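Local coordinates for protein beta-lactamase (Chitinophaga pinensis, PDB 6N36) that probably hydrolyses the amide bond of beta-lactam rings as a metallo-beta-lactamase, using two zinc ions held by histidine and aspartate side chains, at residues L29-T34 against G228-H233; M39-T44 against L69-K74; M103-N106 against L112-D115; A135-L138 against S144-L147; A164-F169 against K212-L217. One frame throughout, in Å; residues are numbered along the deposited sequence.

Interaction 1. Residues L29-T34 against G228-H233; sequences LYYIGT and GQYELH
Y31 meets Y230 along one side of its ring, at CE1 and CD1, and L232 near its hydroxyl end. Y230 OH comes up obliquely to the ring and lies 3.6 Å from Y31 CE1. The L232 side chain points against that of Y31 and sets CD2 3.9 Å from Y31 CZ. No direct hydrogen bond crosses the contact. A water bridges the two phenols instead. It donates to Y31 OH at 2.8 Å and lies 3.1 Å from Y230 OH.

Y31 OH also donates to T34 O, at 2.6 Å. The carbonyl oxygen lies at the edge of the ring, in its plane, and the hydroxyl approaches in the carbonyl plane with a C=O...O angle of 156°. This bond spans the residues after strand 29-31 and holds the phenol oxygen to the T34 carbonyl. The buried hydroxyl thus gives one bond, to T34 O, and accepts one, from the water.

The contact joins strand 29-31, in the seven-stranded sheet of the metallo-beta-lactamase sandwich, to the short helices 227-230 and 232-235. Y31 CG stands opposite the backbone N (chi1 -172°), which sends the ring across to these helices. E231 sits between them with positive phi, at the N-cap position of the second.

Further out, F23 meets the Y31 ring and also packs on L232. H233 NE2 bonds to Y35 O, and its ring stacks on Y35. The Y230 side chain is about 11 Å from a zinc ion.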
# COMPACT_ATOMS: atom_id res chain seq x y z
N LEU A 29 -10.16 7.56 -8.51
CA LEU A 29 -9.55 6.78 -7.40
C LEU A 29 -10.61 6.43 -6.38
O LEU A 29 -11.33 7.33 -5.88
CB LEU A 29 -8.45 7.62 -6.75
CG LEU A 29 -7.90 7.04 -5.46
CD1 LEU A 29 -7.15 5.74 -5.67
CD2 LEU A 29 -7.01 8.05 -4.74
N TYR A 30 -10.74 5.15 -6.12
CA TYR A 30 -11.77 4.59 -5.23
C TYR A 30 -11.08 3.81 -4.10
O TYR A 30 -10.04 3.13 -4.30
CB TYR A 30 -12.70 3.64 -5.99
CG TYR A 30 -13.46 4.30 -7.10
CD1 TYR A 30 -12.86 4.49 -8.34
CD2 TYR A 30 -14.75 4.77 -6.92
CE1 TYR A 30 -13.51 5.15 -9.37
CE2 TYR A 30 -15.43 5.38 -7.97
CZ TYR A 30 -14.79 5.61 -9.19
OH TYR A 30 -15.43 6.22 -10.26
N TYR A 31 -11.74 3.83 -2.96
CA TYR A 31 -11.41 3.01 -1.78
C TYR A 31 -12.24 1.73 -1.86
O TYR A 31 -13.47 1.81 -1.93
CB TYR A 31 -11.72 3.72 -0.47
CG TYR A 31 -11.22 2.97 0.75
CD1 TYR A 31 -9.92 3.15 1.21
CD2 TYR A 31 -12.01 2.02 1.41
CE1 TYR A 31 -9.44 2.45 2.29
CE2 TYR A 31 -11.52 1.32 2.51
CZ TYR A 31 -10.26 1.58 2.98
OH TYR A 31 -9.73 0.89 4.04
N ILE A 32 -11.63 0.56 -1.90
CA ILE A 32 -12.34 -0.74 -1.95
C ILE A 32 -11.81 -1.70 -0.86
O ILE A 32 -12.00 -2.90 -0.98
CB ILE A 32 -12.26 -1.38 -3.35
CG1 ILE A 32 -10.83 -1.65 -3.84
CG2 ILE A 32 -13.04 -0.51 -4.32
CD1 ILE A 32 -10.80 -2.55 -5.04
N GLY A 33 -11.17 -1.15 0.16
CA GLY A 33 -10.55 -1.95 1.21
C GLY A 33 -11.50 -2.32 2.31
O GLY A 33 -12.71 -2.23 2.17
N THR A 34 -10.92 -2.72 3.43
CA THR A 34 -11.69 -3.10 4.63
C THR A 34 -11.70 -1.95 5.63
O THR A 34 -11.25 -0.83 5.33
CB THR A 34 -11.12 -4.40 5.20
OG1 THR A 34 -9.76 -4.15 5.58
CG2 THR A 34 -11.22 -5.55 4.24
N GLY A 228 -5.65 3.76 10.57
CA GLY A 228 -5.21 4.55 11.74
C GLY A 228 -4.05 5.47 11.39
O GLY A 228 -3.87 6.51 12.08
N GLN A 229 -3.26 5.12 10.37
CA GLN A 229 -2.07 5.91 9.99
C GLN A 229 -2.50 7.28 9.47
O GLN A 229 -1.70 8.21 9.60
CB GLN A 229 -1.23 5.14 8.98
CG GLN A 229 -0.54 4.00 9.69
CD GLN A 229 0.24 3.11 8.78
OE1 GLN A 229 -0.10 2.95 7.60
NE2 GLN A 229 1.24 2.47 9.40
N TYR A 230 -3.67 7.40 8.84
CA TYR A 230 -4.14 8.67 8.22
C TYR A 230 -5.51 9.04 8.76
O TYR A 230 -6.09 9.96 8.19
CB TYR A 230 -4.10 8.63 6.70
CG TYR A 230 -5.02 7.65 6.02
CD1 TYR A 230 -4.85 6.28 6.10
CD2 TYR A 230 -6.09 8.11 5.26
CE1 TYR A 230 -5.66 5.39 5.42
CE2 TYR A 230 -6.94 7.23 4.60
CZ TYR A 230 -6.73 5.86 4.68
OH TYR A 230 -7.54 4.96 4.05
N GLU A 231 -5.96 8.39 9.83
CA GLU A 231 -7.23 8.72 10.53
C GLU A 231 -8.40 8.67 9.54
O GLU A 231 -9.26 9.56 9.55
CB GLU A 231 -7.04 10.06 11.24
CG GLU A 231 -6.06 9.92 12.39
CD GLU A 231 -6.64 9.39 13.70
OE1 GLU A 231 -7.58 8.54 13.69
OE2 GLU A 231 -6.16 9.86 14.75
N LEU A 232 -8.47 7.63 8.69
CA LEU A 232 -9.59 7.46 7.74
C LEU A 232 -10.93 7.74 8.42
O LEU A 232 -11.70 8.44 7.81
CB LEU A 232 -9.60 6.03 7.18
CG LEU A 232 -10.79 5.64 6.31
CD1 LEU A 232 -10.93 6.54 5.10
CD2 LEU A 232 -10.65 4.17 5.91
N HIS A 233 -11.18 7.14 9.58
CA HIS A 233 -12.55 7.08 10.16
C HIS A 233 -12.84 8.38 10.90
O HIS A 233 -14.03 8.58 11.18
CB HIS A 233 -12.69 5.87 11.06
CG HIS A 233 -12.52 4.65 10.23
ND1 HIS A 233 -13.39 4.35 9.22
CD2 HIS A 233 -11.58 3.70 10.26
CE1 HIS A 233 -12.98 3.23 8.63
NE2 HIS A 233 -11.86 2.82 9.24
O HOH W 1 -7.52 2.11 5.26

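Interaction 2. Residues M39-T44 against L69-K74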
# COMPACT_ATOMS: atom_id res chain seq x y z
N MET A 39 -7.03 -0.53 0.23
CA MET A 39 -6.96 -1.18 -1.10
C MET A 39 -7.56 -0.14 -2.01
O MET A 39 -8.63 0.38 -1.70
CB MET A 39 -7.74 -2.47 -1.21
CG MET A 39 -7.31 -3.46 -0.17
SD MET A 39 -8.37 -4.90 -0.07
CE MET A 39 -8.29 -5.15 1.71
N PHE A 40 -6.81 0.24 -3.03
CA PHE A 40 -7.14 1.42 -3.84
C PHE A 40 -7.30 0.99 -5.29
O PHE A 40 -6.49 0.22 -5.81
CB PHE A 40 -6.05 2.46 -3.67
CG PHE A 40 -5.79 2.76 -2.21
CD1 PHE A 40 -6.62 3.62 -1.52
CD2 PHE A 40 -4.74 2.17 -1.55
CE1 PHE A 40 -6.38 3.91 -0.19
CE2 PHE A 40 -4.51 2.46 -0.21
CZ PHE A 40 -5.37 3.28 0.46
N LEU A 41 -8.36 1.48 -5.91
CA LEU A 41 -8.70 1.14 -7.31
C LEU A 41 -8.61 2.41 -8.14
O LEU A 41 -9.25 3.40 -7.78
CB LEU A 41 -10.11 0.55 -7.38
CG LEU A 41 -10.55 0.15 -8.79
CD1 LEU A 41 -9.85 -1.09 -9.26
CD2 LEU A 41 -12.08 0.02 -8.79
N ILE A 42 -7.80 2.40 -9.19
CA ILE A 42 -7.71 3.52 -10.15
C ILE A 42 -8.30 3.01 -11.46
O ILE A 42 -7.80 2.03 -12.01
CB ILE A 42 -6.26 3.94 -10.33
CG1 ILE A 42 -5.66 4.43 -9.02
CG2 ILE A 42 -6.16 4.99 -11.44
CD1 ILE A 42 -4.21 4.55 -9.08
N THR A 43 -9.35 3.65 -11.92
CA THR A 43 -10.12 3.17 -13.09
C THR A 43 -9.67 3.94 -14.32
O THR A 43 -9.47 5.15 -14.22
CB THR A 43 -11.61 3.29 -12.87
OG1 THR A 43 -12.00 4.66 -12.62
CG2 THR A 43 -12.06 2.40 -11.73
N THR A 44 -9.60 3.26 -15.44
CA THR A 44 -9.25 3.93 -16.71
C THR A 44 -10.02 3.27 -17.84
O THR A 44 -10.53 2.14 -17.72
CB THR A 44 -7.76 3.89 -17.05
OG1 THR A 44 -7.46 2.74 -17.86
CG2 THR A 44 -6.86 3.89 -15.83
N LEU A 69 -19.55 -0.60 -6.86
CA LEU A 69 -19.18 0.65 -7.54
C LEU A 69 -19.52 0.62 -9.05
O LEU A 69 -19.40 1.72 -9.66
CB LEU A 69 -17.68 0.89 -7.38
CG LEU A 69 -17.22 1.16 -5.93
CD1 LEU A 69 -15.69 1.23 -5.91
CD2 LEU A 69 -17.85 2.41 -5.39
N GLY A 70 -19.81 -0.55 -9.61
CA GLY A 70 -20.18 -0.76 -11.02
C GLY A 70 -18.99 -1.09 -11.91
O GLY A 70 -19.11 -0.95 -13.15
N PHE A 71 -17.91 -1.64 -11.33
CA PHE A 71 -16.73 -2.05 -12.12
C PHE A 71 -16.57 -3.57 -12.06
O PHE A 71 -17.02 -4.22 -11.06
CB PHE A 71 -15.46 -1.39 -11.61
CG PHE A 71 -15.55 0.12 -11.60
CD1 PHE A 71 -15.57 0.80 -12.81
CD2 PHE A 71 -15.62 0.84 -10.42
CE1 PHE A 71 -15.66 2.18 -12.85
CE2 PHE A 71 -15.73 2.23 -10.46
CZ PHE A 71 -15.73 2.88 -11.67
N LYS A 72 -15.96 -4.11 -13.08
CA LYS A 72 -15.69 -5.56 -13.19
C LYS A 72 -14.28 -5.87 -12.70
O LYS A 72 -13.30 -5.32 -13.20
CB LYS A 72 -15.88 -6.05 -14.62
CG LYS A 72 -17.32 -6.21 -15.05
CD LYS A 72 -17.55 -7.20 -16.20
CE LYS A 72 -16.36 -7.38 -17.12
NZ LYS A 72 -16.79 -7.44 -18.54
N PHE A 73 -14.21 -6.74 -11.72
CA PHE A 73 -12.93 -7.26 -11.19
C PHE A 73 -11.99 -7.70 -12.31
O PHE A 73 -10.81 -7.45 -12.28
CB PHE A 73 -13.30 -8.43 -10.30
CG PHE A 73 -12.20 -9.15 -9.58
CD1 PHE A 73 -11.44 -8.52 -8.61
CD2 PHE A 73 -12.00 -10.48 -9.80
CE1 PHE A 73 -10.46 -9.21 -7.91
CE2 PHE A 73 -11.04 -11.18 -9.08
CZ PHE A 73 -10.31 -10.55 -8.11
N LYS A 74 -12.52 -8.40 -13.32
CA LYS A 74 -11.66 -8.97 -14.38
C LYS A 74 -11.10 -7.87 -15.28
O LYS A 74 -10.24 -8.18 -16.12
CB LYS A 74 -12.40 -10.10 -15.11
CG LYS A 74 -12.45 -11.39 -14.27
CD LYS A 74 -13.28 -12.54 -14.88
CE LYS A 74 -13.75 -13.50 -13.80
NZ LYS A 74 -14.34 -14.77 -14.31
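The F71 ring takes a methyl group of T43 over one face, in a CH-pi contact. T43 CG2 stands 3.7 Å from the ring centroid, only 10° off the ring normal, so it lies almost exactly above the centre. The nearest ring atom is F71 CZ, also at 3.7 Å from T43 CG2. The two side chains cross at about a right angle. The chi1 of T43 (59°) puts OG1 between the backbone N and the carbonyl carbon and turns CG2 to the ring.

The second contact is apolar. L41 CD2 approaches the same ring obliquely, 4.0 Å from F71 CD2. L41 and T43 are two residues apart, so both point from the same side of the chain. No hydrogen bond joins the two segments.

Aromatic contacts complete the setting. The rings of Y30 and H48 both meet F71 edge-to-face.

G70 ends helix 58-69 with positive phi in a Schellman motif, and the chain then turns to bring F71 back. The loop leads on to strand 76-80. F71 thus joins the C-terminal end of helix 58-69 to the seven-stranded sheet of the metallo-beta-lactamase fold, over strand 40-42 and its neighbours 29-31 and 48-51.

Interaction 3. Residues M103-N106 against L112-D115; sequences MMVN and LLAD
L113 puts one methyl, CD2, against both M103 and V105. The M103 and L113 side chains reach toward each other tip to tip. M103 CG is 3.9 Å from L113 CD2. The M103 chain is bent at chi2 (78°) and again at chi3, which folds its end back round the leucine methyl. M103 SD and M103 CE are therefore each 4.1 Å from L113 CD2.

V105 comes in differently. Its side chain slides past L113 in the opposite direction, and V105 CG2 lies 4.0 Å from L113 CD2. M103 and V105 alternate with M104, which faces the other side of the sheet and packs on I78, L80, R137 and L139.

Strand 102-106, helix 110-114 and strand 137-139 form a beta-alpha-beta unit of the metallo-beta-lactamase fold. The contact packs the short helix onto the face of its first strand. All three touching residues are buried, and no hydrogen bond links the segments.

The L113 CG position, with chi1 at -171°, aims the side chain at the strand. F130 packs against L113, and V133 packs against M103. The backbone of L113 is also hydrogen-bonded to V133, which brings the following loop over the same apolar cluster. The L113 side chain is about 12 Å from a zinc ion.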
# COMPACT_ATOMS: atom_id res chain seq x y z
N MET A 103 1.62 -8.22 -12.42
CA MET A 103 2.20 -7.83 -11.10
C MET A 103 3.42 -6.95 -11.33
O MET A 103 4.40 -7.43 -11.90
CB MET A 103 2.66 -9.03 -10.29
CG MET A 103 3.15 -8.60 -8.92
SD MET A 103 1.78 -8.24 -7.80
CE MET A 103 2.37 -6.71 -7.06
N MET A 104 3.39 -5.71 -10.86
CA MET A 104 4.55 -4.79 -10.97
C MET A 104 5.01 -4.49 -9.53
O MET A 104 4.18 -4.13 -8.67
CB MET A 104 4.20 -3.54 -11.75
CG MET A 104 3.56 -3.87 -13.08
SD MET A 104 3.48 -2.39 -14.10
CE MET A 104 2.79 -3.05 -15.61
N VAL A 105 6.28 -4.79 -9.24
CA VAL A 105 6.82 -4.78 -7.85
C VAL A 105 8.20 -4.14 -7.84
O VAL A 105 9.00 -4.38 -8.78
CB VAL A 105 6.81 -6.16 -7.19
CG1 VAL A 105 7.75 -7.13 -7.89
CG2 VAL A 105 7.12 -6.07 -5.70
N ASN A 106 8.42 -3.30 -6.86
CA ASN A 106 9.75 -2.80 -6.47
C ASN A 106 10.76 -3.95 -6.54
O ASN A 106 10.55 -4.97 -5.95
CB ASN A 106 9.68 -2.18 -5.08
CG ASN A 106 10.90 -1.38 -4.67
OD1 ASN A 106 12.00 -1.64 -5.14
ND2 ASN A 106 10.71 -0.52 -3.69
N LEU A 112 11.06 -11.31 -2.02
CA LEU A 112 10.14 -11.54 -0.88
C LEU A 112 8.75 -11.92 -1.39
O LEU A 112 8.12 -12.82 -0.88
CB LEU A 112 10.12 -10.26 -0.06
CG LEU A 112 9.30 -10.29 1.23
CD1 LEU A 112 9.84 -11.34 2.19
CD2 LEU A 112 9.32 -8.92 1.91
N LEU A 113 8.23 -11.20 -2.36
CA LEU A 113 6.91 -11.52 -2.93
C LEU A 113 6.93 -12.91 -3.59
O LEU A 113 5.97 -13.63 -3.48
CB LEU A 113 6.57 -10.41 -3.95
CG LEU A 113 5.14 -10.47 -4.47
CD1 LEU A 113 4.13 -10.24 -3.35
CD2 LEU A 113 5.00 -9.47 -5.58
N ALA A 114 8.02 -13.26 -4.25
CA ALA A 114 8.15 -14.53 -5.00
C ALA A 114 8.39 -15.72 -4.04
O ALA A 114 8.12 -16.88 -4.44
CB ALA A 114 9.24 -14.36 -6.04
N ASP A 115 8.71 -15.49 -2.78
CA ASP A 115 8.93 -16.60 -1.83
C ASP A 115 7.89 -16.61 -0.73
O ASP A 115 8.02 -17.44 0.16
CB ASP A 115 10.37 -16.58 -1.37
CG ASP A 115 10.80 -15.50 -0.42
OD1 ASP A 115 9.96 -14.99 0.32
OD2 ASP A 115 12.05 -15.30 -0.33

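Interaction 4. Residues A135-L138 against S144-L147; sequences ADRL and SIQL
R137 grips the carbonyl oxygen of S144 with both terminal nitrogens of its guanidinium. The two bonds link the edge strands of the two sheets of the metallo-beta-lactamase sandwich: 137-139 closes one and 144-147 closes the other. The close part is this end-on pair of bonds. R137 NH1 is 3.0 Å from S144 O, and R137 NH2 is 3.1 Å from the same oxygen. The oxygen lies close to the guanidinium plane, at its edge. Both nitrogens approach from the same face of the carbonyl plane and are tilted out of it. The N-H...O angles, 149° and 143°, are moderately bent, as one acceptor shared by two donors requires.

An extended chain carries the group there. R137 CG lies opposite the backbone N (chi1 -179°), and the chain runs straight from CG to NE.

The solvent side is looser. R137 is partly exposed to solvent, and a long, weak ion pair runs from its NH2 to D143 OD2. I145 only brushes the arginine. I145 itself is buried: M104 packs on both it and R137, and I78 and L80 also touch it. The nearest side-chain approach of I145 to the arginine is CG1, 4.1 Å from R137 NH1.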
# COMPACT_ATOMS: atom_id res chain seq x y z
N ALA A 135 6.93 -11.46 -10.46
CA ALA A 135 6.85 -10.10 -11.03
C ALA A 135 6.77 -10.17 -12.54
O ALA A 135 7.60 -10.89 -13.16
CB ALA A 135 8.04 -9.28 -10.61
N ASP A 136 5.87 -9.37 -13.13
CA ASP A 136 5.83 -9.14 -14.60
C ASP A 136 6.71 -7.94 -14.96
O ASP A 136 7.22 -7.89 -16.09
CB ASP A 136 4.39 -9.02 -15.05
CG ASP A 136 3.64 -10.32 -14.80
OD1 ASP A 136 3.94 -11.31 -15.51
OD2 ASP A 136 2.79 -10.36 -13.89
N ARG A 137 6.89 -6.99 -14.04
CA ARG A 137 7.76 -5.82 -14.22
C ARG A 137 8.40 -5.51 -12.87
O ARG A 137 7.69 -5.58 -11.84
CB ARG A 137 7.00 -4.60 -14.76
CG ARG A 137 7.86 -3.37 -14.98
CD ARG A 137 7.12 -2.23 -15.67
NE ARG A 137 7.90 -1.01 -15.56
CZ ARG A 137 7.42 0.23 -15.59
NH1 ARG A 137 6.14 0.46 -15.79
NH2 ARG A 137 8.23 1.25 -15.40
N LEU A 138 9.72 -5.29 -12.90
CA LEU A 138 10.47 -4.89 -11.69
C LEU A 138 10.60 -3.37 -11.74
O LEU A 138 11.09 -2.83 -12.77
CB LEU A 138 11.84 -5.58 -11.71
CG LEU A 138 11.84 -7.10 -11.64
CD1 LEU A 138 13.25 -7.64 -11.85
CD2 LEU A 138 11.27 -7.60 -10.33
N SER A 144 7.62 5.10 -13.75
CA SER A 144 6.21 5.43 -14.04
C SER A 144 5.47 4.18 -14.53
O SER A 144 6.03 3.38 -15.29
CB SER A 144 6.13 6.56 -15.01
OG SER A 144 6.51 6.07 -16.27
N ILE A 145 4.22 4.04 -14.08
CA ILE A 145 3.26 2.99 -14.47
C ILE A 145 2.14 3.77 -15.18
O ILE A 145 1.54 4.70 -14.55
CB ILE A 145 2.77 2.21 -13.23
CG1 ILE A 145 3.96 1.62 -12.47
CG2 ILE A 145 1.77 1.14 -13.61
CD1 ILE A 145 3.99 1.99 -11.01
N GLN A 146 1.96 3.46 -16.44
CA GLN A 146 1.00 4.18 -17.31
C GLN A 146 -0.07 3.22 -17.81
O GLN A 146 0.25 2.16 -18.34
CB GLN A 146 1.76 4.85 -18.45
CG GLN A 146 2.71 5.91 -17.94
CD GLN A 146 3.50 6.49 -19.08
OE1 GLN A 146 4.64 6.10 -19.31
NE2 GLN A 146 2.86 7.37 -19.83
N LEU A 147 -1.31 3.68 -17.80
CA LEU A 147 -2.46 2.92 -18.34
C LEU A 147 -3.61 3.90 -18.57
O LEU A 147 -3.98 4.62 -17.63
CB LEU A 147 -2.90 1.85 -17.33
CG LEU A 147 -4.02 0.95 -17.81
CD1 LEU A 147 -3.66 0.15 -19.03
CD2 LEU A 147 -4.53 0.05 -16.68

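Interaction 5. Residues A164-F169 against K212-L217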
# COMPACT_ATOMS: atom_id res chain seq x y z
N ALA A 164 9.55 -1.50 0.35
CA ALA A 164 8.42 -0.62 0.67
C ALA A 164 8.46 0.64 -0.19
O ALA A 164 9.58 1.19 -0.53
CB ALA A 164 8.33 -0.28 2.13
N ASN A 165 7.29 1.06 -0.65
CA ASN A 165 7.22 2.17 -1.61
C ASN A 165 5.87 2.87 -1.53
O ASN A 165 4.85 2.30 -1.02
CB ASN A 165 7.55 1.69 -3.01
CG ASN A 165 6.79 0.51 -3.54
OD1 ASN A 165 7.24 -0.11 -4.46
ND2 ASN A 165 5.56 0.26 -3.12
N SER A 166 5.87 4.11 -1.97
CA SER A 166 4.64 4.94 -2.07
C SER A 166 4.37 5.17 -3.56
O SER A 166 5.30 5.01 -4.40
CB SER A 166 4.83 6.27 -1.35
OG SER A 166 5.15 6.04 0.02
N PHE A 167 3.16 5.66 -3.86
CA PHE A 167 2.73 5.96 -5.23
C PHE A 167 2.15 7.37 -5.26
O PHE A 167 1.36 7.75 -4.38
CB PHE A 167 1.71 4.93 -5.73
CG PHE A 167 2.24 3.53 -5.73
CD1 PHE A 167 3.11 3.10 -6.72
CD2 PHE A 167 1.88 2.63 -4.72
CE1 PHE A 167 3.63 1.83 -6.71
CE2 PHE A 167 2.40 1.34 -4.72
CZ PHE A 167 3.26 0.93 -5.71
N LEU A 168 2.58 8.13 -6.26
CA LEU A 168 2.09 9.51 -6.50
C LEU A 168 1.43 9.52 -7.87
O LEU A 168 2.02 9.00 -8.87
CB LEU A 168 3.28 10.48 -6.54
CG LEU A 168 3.87 10.96 -5.22
CD1 LEU A 168 5.27 11.54 -5.51
CD2 LEU A 168 3.03 12.09 -4.61
N PHE A 169 0.29 10.18 -7.96
CA PHE A 169 -0.43 10.28 -9.25
C PHE A 169 -1.44 11.41 -9.18
O PHE A 169 -2.06 11.70 -8.13
CB PHE A 169 -1.14 8.96 -9.64
CG PHE A 169 -1.98 8.34 -8.54
CD1 PHE A 169 -1.38 7.57 -7.57
CD2 PHE A 169 -3.32 8.58 -8.44
CE1 PHE A 169 -2.13 7.02 -6.56
CE2 PHE A 169 -4.08 8.05 -7.40
CZ PHE A 169 -3.47 7.27 -6.46
N LYS A 212 13.38 11.20 5.70
CA LYS A 212 13.72 12.49 5.05
C LYS A 212 13.00 12.61 3.70
O LYS A 212 12.39 13.66 3.40
CB LYS A 212 15.24 12.63 4.91
CG LYS A 212 15.97 12.73 6.24
CD LYS A 212 17.48 12.83 6.13
CE LYS A 212 18.14 11.54 5.74
NZ LYS A 212 19.60 11.69 5.56
N ALA A 213 13.01 11.55 2.91
CA ALA A 213 12.48 11.51 1.54
C ALA A 213 10.96 11.76 1.57
O ALA A 213 10.44 12.57 0.79
CB ALA A 213 12.80 10.21 0.89
N MET A 214 10.24 11.13 2.50
CA MET A 214 8.79 11.29 2.58
C MET A 214 8.44 12.71 3.06
O MET A 214 7.43 13.23 2.59
CB MET A 214 8.21 10.19 3.48
CG MET A 214 8.37 8.84 2.83
SD MET A 214 7.47 7.56 3.76
CE MET A 214 5.79 7.96 3.24
N LYS A 215 9.25 13.32 3.91
CA LYS A 215 8.94 14.70 4.36
C LYS A 215 9.00 15.64 3.15
O LYS A 215 8.27 16.67 3.10
CB LYS A 215 9.95 15.13 5.41
CG LYS A 215 9.43 16.26 6.28
CD LYS A 215 8.39 15.69 7.24
CE LYS A 215 8.54 16.19 8.66
NZ LYS A 215 7.88 17.50 8.83
N ALA A 216 9.87 15.34 2.20
CA ALA A 216 10.15 16.23 1.05
C ALA A 216 9.07 16.16 -0.04
O ALA A 216 9.09 17.01 -0.94
CB ALA A 216 11.52 15.95 0.49
N LEU A 217 8.16 15.19 0.02
CA LEU A 217 7.15 15.02 -1.04
C LEU A 217 6.12 16.14 -0.97
O LEU A 217 5.85 16.66 0.10
CB LEU A 217 6.48 13.67 -0.85
CG LEU A 217 7.38 12.47 -1.10
CD1 LEU A 217 6.56 11.21 -0.85
CD2 LEU A 217 7.95 12.51 -2.50
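S166 OG is the polar centre here: it is hydrogen-bonded to H157 ND1 and to N184 N, both outside the two segments. Across the contact it meets only carbon, with M214 CE lying 3.8 Å from S166 OG. This is a van der Waals contact beside a hydroxyl that is already satisfied. The M214 chain bends at chi3 (76°), which swings its methyl toward the strand. H157 also packs on M214, so the histidine touches both partners of the pair.

The second touch is apolar. L168 and L217 cross obliquely, with L168 CD1 4.1 Å from L217 CD2. S166 and L168 are two residues apart on strand 165-172, so both face the helix. The intervening F167 packs on I152 and M154 instead.

M214 lies in the last turns of helix 203-215, and L217 comes just after it. The helix end is tied down from outside: M214 O bonds to Y253 OH, L217 O to R250 NH1 and K215 O to R250 NH2.

The contact lays the end of helix 203-215 on one face of the five-stranded sheet of the metallo-beta-lactamase fold. Strands 150-156 and 177-182 flank strand 165-172, and helix 250-268 packs against helix 203-215.

Interactions 1 to 4 all reach the seven-stranded sheet, and interactions 4 and 5 reach the five-stranded one. Along the chain, interactions 2, 3, 4 and 5 come one after another, all within the span between the two segments of interaction 1. Interactions 1 and 2 sit about 15 Å apart between centres and lie on the neighbouring strands 29-31 and 40-42. Interactions 3 and 4 are closer, about 12 Å between centres, on adjacent strands 102-106 and 137-139. F169 packs on L29 and I42, linking interaction 5 to interactions 1 and 2. Interactions 1, 2, 3 and 5 set helices or loops against the sheets, and interaction 4 joins the two sheets at their edge strands, in a fold that carries two zinc ions.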